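PDB 5HFI: uncharacterized protein, cytosolic disulfide reductase DsbM from Pseudomonas aeruginosa PAO1, which probably acts as a thiol-disulfide oxidoreductase of the DsbA-like thioredoxin family, reducing disulfides in the cytosol, and forms a mixed disulfide with glutathione. Local coordinates for residues C17-G22 with A70-Q75. Sequence-based numbering, arbitrary orientation.
With GSH (glutathione), chain B.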
ATOM      1  N   CYS A  17      -0.672  -0.783  -6.814  1.00 12.62           N
ATOM      2  CA  CYS A  17      -0.021  -2.011  -7.249  1.00 13.89           C
ATOM      3  C   CYS A  17      -0.861  -3.198  -6.793  1.00 13.31           C
ATOM      4  O   CYS A  17      -1.070  -3.390  -5.589  1.00 12.89           O
ATOM      5  CB  CYS A  17       1.394  -2.099  -6.683  1.00 13.85           C
ATOM      6  SG  CYS A  17       2.199  -3.683  -6.980  1.00 20.91           S
ATOM      7  N   GLY A  18      -1.352  -3.983  -7.755  1.00 15.77           N
ATOM      8  CA  GLY A  18      -2.199  -5.114  -7.409  1.00 13.97           C
ATOM      9  C   GLY A  18      -1.497  -6.124  -6.521  1.00 12.26           C
ATOM     10  O   GLY A  18      -2.107  -6.705  -5.619  1.00 13.07           O
ATOM     11  N   TRP A  19      -0.205  -6.348  -6.758  1.00 12.65           N
ATOM     12  CA  TRP A  19       0.516  -7.315  -5.942  1.00 15.34           C
ATOM     13  C   TRP A  19       0.717  -6.813  -4.519  1.00 13.02           C
ATOM     14  O   TRP A  19       0.810  -7.621  -3.590  1.00 11.77           O
ATOM     15  CB  TRP A  19       1.849  -7.665  -6.598  1.00 12.90           C
ATOM     16  CG  TRP A  19       1.675  -8.635  -7.715  1.00 19.39           C
ATOM     17  CD1 TRP A  19       1.829  -8.392  -9.048  1.00 23.94           C
ATOM     18  CD2 TRP A  19       1.280 -10.007  -7.598  1.00 25.42           C
ATOM     19  NE1 TRP A  19       1.567  -9.533  -9.768  1.00 31.88           N
ATOM     20  CE2 TRP A  19       1.227 -10.538  -8.901  1.00 32.89           C
ATOM     21  CE3 TRP A  19       0.972 -10.838  -6.516  1.00 24.26           C
ATOM     22  CZ2 TRP A  19       0.880 -11.863  -9.151  1.00 33.72           C
ATOM     23  CZ3 TRP A  19       0.625 -12.154  -6.767  1.00 26.60           C
ATOM     24  CH2 TRP A  19       0.582 -12.654  -8.074  1.00 30.20           C
ATOM     25  N   CYS A  20       0.778  -5.493  -4.320  1.00  9.65           N
ATOM     26  CA  CYS A  20       0.793  -4.972  -2.957  1.00  9.93           C
ATOM     27  C   CYS A  20      -0.512  -5.288  -2.242  1.00 10.04           C
ATOM     28  O   CYS A  20      -0.507  -5.653  -1.062  1.00  9.62           O
ATOM     29  CB  CYS A  20       1.055  -3.467  -2.963  1.00 10.01           C
ATOM     30  SG  CYS A  20       2.759  -3.049  -3.373  1.00 14.32           S
ATOM     31  N   TYR A  21      -1.638  -5.170  -2.949  1.00  8.20           N
ATOM     32  CA  TYR A  21      -2.915  -5.586  -2.382  1.00  9.94           C
ATOM     33  C   TYR A  21      -2.916  -7.082  -2.092  1.00 11.13           C
ATOM     34  O   TYR A  21      -3.449  -7.524  -1.068  1.00  8.93           O
ATOM     35  CB  TYR A  21      -4.050  -5.210  -3.332  1.00 11.96           C
ATOM     36  CG  TYR A  21      -5.425  -5.633  -2.865  1.00 13.60           C
ATOM     37  CD1 TYR A  21      -5.921  -5.221  -1.635  1.00  9.07           C
ATOM     38  CD2 TYR A  21      -6.236  -6.426  -3.667  1.00  9.96           C
ATOM     39  CE1 TYR A  21      -7.183  -5.600  -1.211  1.00  9.80           C
ATOM     40  CE2 TYR A  21      -7.497  -6.809  -3.253  1.00 13.09           C
ATOM     41  CZ  TYR A  21      -7.965  -6.394  -2.023  1.00 12.79           C
ATOM     42  OH  TYR A  21      -9.223  -6.773  -1.610  1.00 12.69           O
ATOM     43  N   GLY A  22      -2.307  -7.876  -2.976  1.00 10.80           N
ATOM     44  CA  GLY A  22      -2.153  -9.292  -2.698  1.00 11.89           C
ATOM     45  C   GLY A  22      -1.323  -9.563  -1.460  1.00 12.10           C
ATOM     46  O   GLY A  22      -1.510 -10.583  -0.794  1.00 15.18           O
ATOM     47  N   ALA A  70      -6.061 -12.877  -7.083  1.00 21.75           N
ATOM     48  CA  ALA A  70      -7.119 -13.478  -6.276  1.00 25.57           C
ATOM     49  C   ALA A  70      -6.915 -14.980  -6.131  1.00 24.94           C
ATOM     50  O   ALA A  70      -7.099 -15.536  -5.041  1.00 27.07           O
ATOM     51  CB  ALA A  70      -8.485 -13.174  -6.890  1.00 29.78           C
ATOM     52  N   GLN A  71      -6.529 -15.653  -7.218  1.00 29.09           N
ATOM     53  CA  GLN A  71      -6.267 -17.088  -7.154  1.00 32.93           C
ATOM     54  C   GLN A  71      -5.116 -17.400  -6.204  1.00 31.43           C
ATOM     55  O   GLN A  71      -5.175 -18.370  -5.441  1.00 32.59           O
ATOM     56  CB  GLN A  71      -5.960 -17.630  -8.552  1.00 40.54           C
ATOM     57  CG  GLN A  71      -7.128 -17.589  -9.526  1.00 45.91           C
ATOM     58  CD  GLN A  71      -6.771 -18.155 -10.888  1.00 56.29           C
ATOM     59  OE1 GLN A  71      -5.759 -17.781 -11.482  1.00 59.24           O
ATOM     60  NE2 GLN A  71      -7.604 -19.059 -11.393  1.00 58.74           N
ATOM     61  N   LEU A  72      -4.063 -16.583  -6.231  1.00 29.66           N
ATOM     62  CA  LEU A  72      -2.870 -16.878  -5.445  1.00 28.49           C
ATOM     63  C   LEU A  72      -3.036 -16.490  -3.980  1.00 26.70           C
ATOM     64  O   LEU A  72      -2.586 -17.220  -3.090  1.00 26.19           O
ATOM     65  CB  LEU A  72      -1.661 -16.155  -6.042  1.00 29.34           C
ATOM     66  CG  LEU A  72      -0.292 -16.384  -5.390  1.00 31.40           C
ATOM     67  CD1 LEU A  72      -0.050 -17.855  -5.073  1.00 34.11           C
ATOM     68  CD2 LEU A  72       0.816 -15.827  -6.262  1.00 32.89           C
ATOM     69  N   THR A  73      -3.669 -15.351  -3.707  1.00 23.03           N
ATOM     70  CA  THR A  73      -3.708 -14.793  -2.361  1.00 19.36           C
ATOM     71  C   THR A  73      -5.071 -14.883  -1.691  1.00 18.30           C
ATOM     72  O   THR A  73      -5.158 -14.642  -0.481  1.00 21.72           O
ATOM     73  CB  THR A  73      -3.274 -13.319  -2.381  1.00 19.34           C
ATOM     74  OG1 THR A  73      -4.227 -12.547  -3.126  1.00 16.35           O
ATOM     75  CG2 THR A  73      -1.908 -13.180  -3.027  1.00 18.92           C
ATOM     76  N   GLY A  74      -6.128 -15.207  -2.429  1.00 18.58           N
ATOM     77  CA  GLY A  74      -7.461 -15.151  -1.864  1.00 18.92           C
ATOM     78  C   GLY A  74      -7.995 -13.757  -1.625  1.00 18.42           C
ATOM     79  O   GLY A  74      -9.075 -13.616  -1.044  1.00 21.86           O
ATOM     80  N   GLN A  75      -7.277 -12.723  -2.052  1.00 17.72           N
ATOM     81  CA  GLN A  75      -7.742 -11.362  -1.844  1.00 14.97           C
ATOM     82  C   GLN A  75      -8.960 -11.082  -2.722  1.00 19.27           C
ATOM     83  O   GLN A  75      -8.995 -11.490  -3.888  1.00 19.97           O
ATOM     84  CB  GLN A  75      -6.628 -10.362  -2.150  1.00 12.77           C
ATOM     85  CG  GLN A  75      -5.584 -10.229  -1.042  1.00 12.56           C
ATOM     86  CD  GLN A  75      -6.114  -9.496   0.180  1.00 12.70           C
ATOM     87  OE1 GLN A  75      -5.936  -8.286   0.316  1.00 13.05           O
ATOM     88  NE2 GLN A  75      -6.756 -10.229   1.082  1.00 10.66           N
TER
HETATM   89  N1  GSH B 301       5.363  -9.731  -6.841  1.00 32.11           N
HETATM   90  CA1 GSH B 301       4.930 -10.145  -8.164  1.00 34.30           C
HETATM   91  C1  GSH B 301       5.483 -11.532  -8.481  1.00 43.77           C
HETATM   92  O11 GSH B 301       5.930 -11.781  -9.632  1.00 46.49           O
HETATM   93  O12 GSH B 301       5.494 -12.426  -7.593  1.00 48.65           O
HETATM   94  CB1 GSH B 301       5.437  -9.143  -9.198  1.00 29.61           C
HETATM   95  CG1 GSH B 301       5.443  -7.754  -8.569  1.00 33.43           C
HETATM   96  CD1 GSH B 301       5.189  -6.690  -9.634  1.00 32.10           C
HETATM   97  OE1 GSH B 301       5.321  -6.951 -10.784  1.00 34.75           O
HETATM   98  N2  GSH B 301       4.781  -5.358  -9.231  1.00 26.75           N
HETATM   99  CA2 GSH B 301       4.542  -4.336 -10.232  1.00 25.77           C
HETATM  100  C2  GSH B 301       5.876  -3.649 -10.526  1.00 27.11           C
HETATM  101  O2  GSH B 301       6.446  -3.065  -9.664  1.00 21.67           O
HETATM  102  CB2 GSH B 301       3.533  -3.312  -9.708  1.00 28.35           C
HETATM  103  SG2 GSH B 301       2.096  -4.125  -8.941  1.00 33.81           S
HETATM  104  N3  GSH B 301       6.454  -3.719 -11.856  1.00 35.66           N
HETATM  105  CA3 GSH B 301       7.725  -3.076 -12.136  1.00 39.97           C
HETATM  106  C3  GSH B 301       7.576  -1.561 -12.017  1.00 44.37           C
HETATM  107  O31 GSH B 301       8.417  -0.897 -11.355  1.00 49.23           O
HETATM  108  O32 GSH B 301       6.614  -0.979 -12.581  1.00 46.51           O
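W19 and L72 meet at the edge of the indole. CD2 of L72 lies near the ring plane, 3.7 Å from W19 CH2 and equally near W19 CZ3. L72 CG is anti to the backbone N (chi1 -177°), on a CB that already points at the 17-22 segment. The two side chains cross at about a right angle. One face of the same indole carries glutathione, with GSH CA1 3.6 Å from W19 CG. L72 therefore borders the far rim of a ring that lines the ligand pocket. The ligand itself is held covalently, through a 2.0 Å disulfide between C17 SG and GSH SG2.

G22 is the point of closest backbone approach. Having no side chain, it lets the backbones come this near, its CA 5.7 Å from T73 CA. The methyl CG2 of T73 packs on G22 O at 3.4 Å. Two residues on, Q75 packs against Y21 and G22: its CB meets Y21 CE2 at 3.8 Å and its CG touches G22 CA. The Q75 chain bends at chi2 (-72°), and one corner of its terminal amide sits over a face of the Y21 ring, toward the rim, with the two planes 47° apart.

Behind this shell, T73 OG1 accepts from Q75 N at 3.2 Å in an ST turn and also donates a hydrogen bond to I69 O. The turn spans G74, the first residue to leave the helix, which has positive phi. Y21 OH donates a hydrogen bond to P76 O, and the ring stacks on Y124.

C17 and C20 form a CxxC motif at a helix start, as in thioredoxins, with C17 at the N-cap. The contact joins this short helix, 18-22, to the C-terminal end of helix 64-73. C20 touches strand 8-13, Y21 and C20 touch helix 112-124, and Q75 reaches helix 24-30.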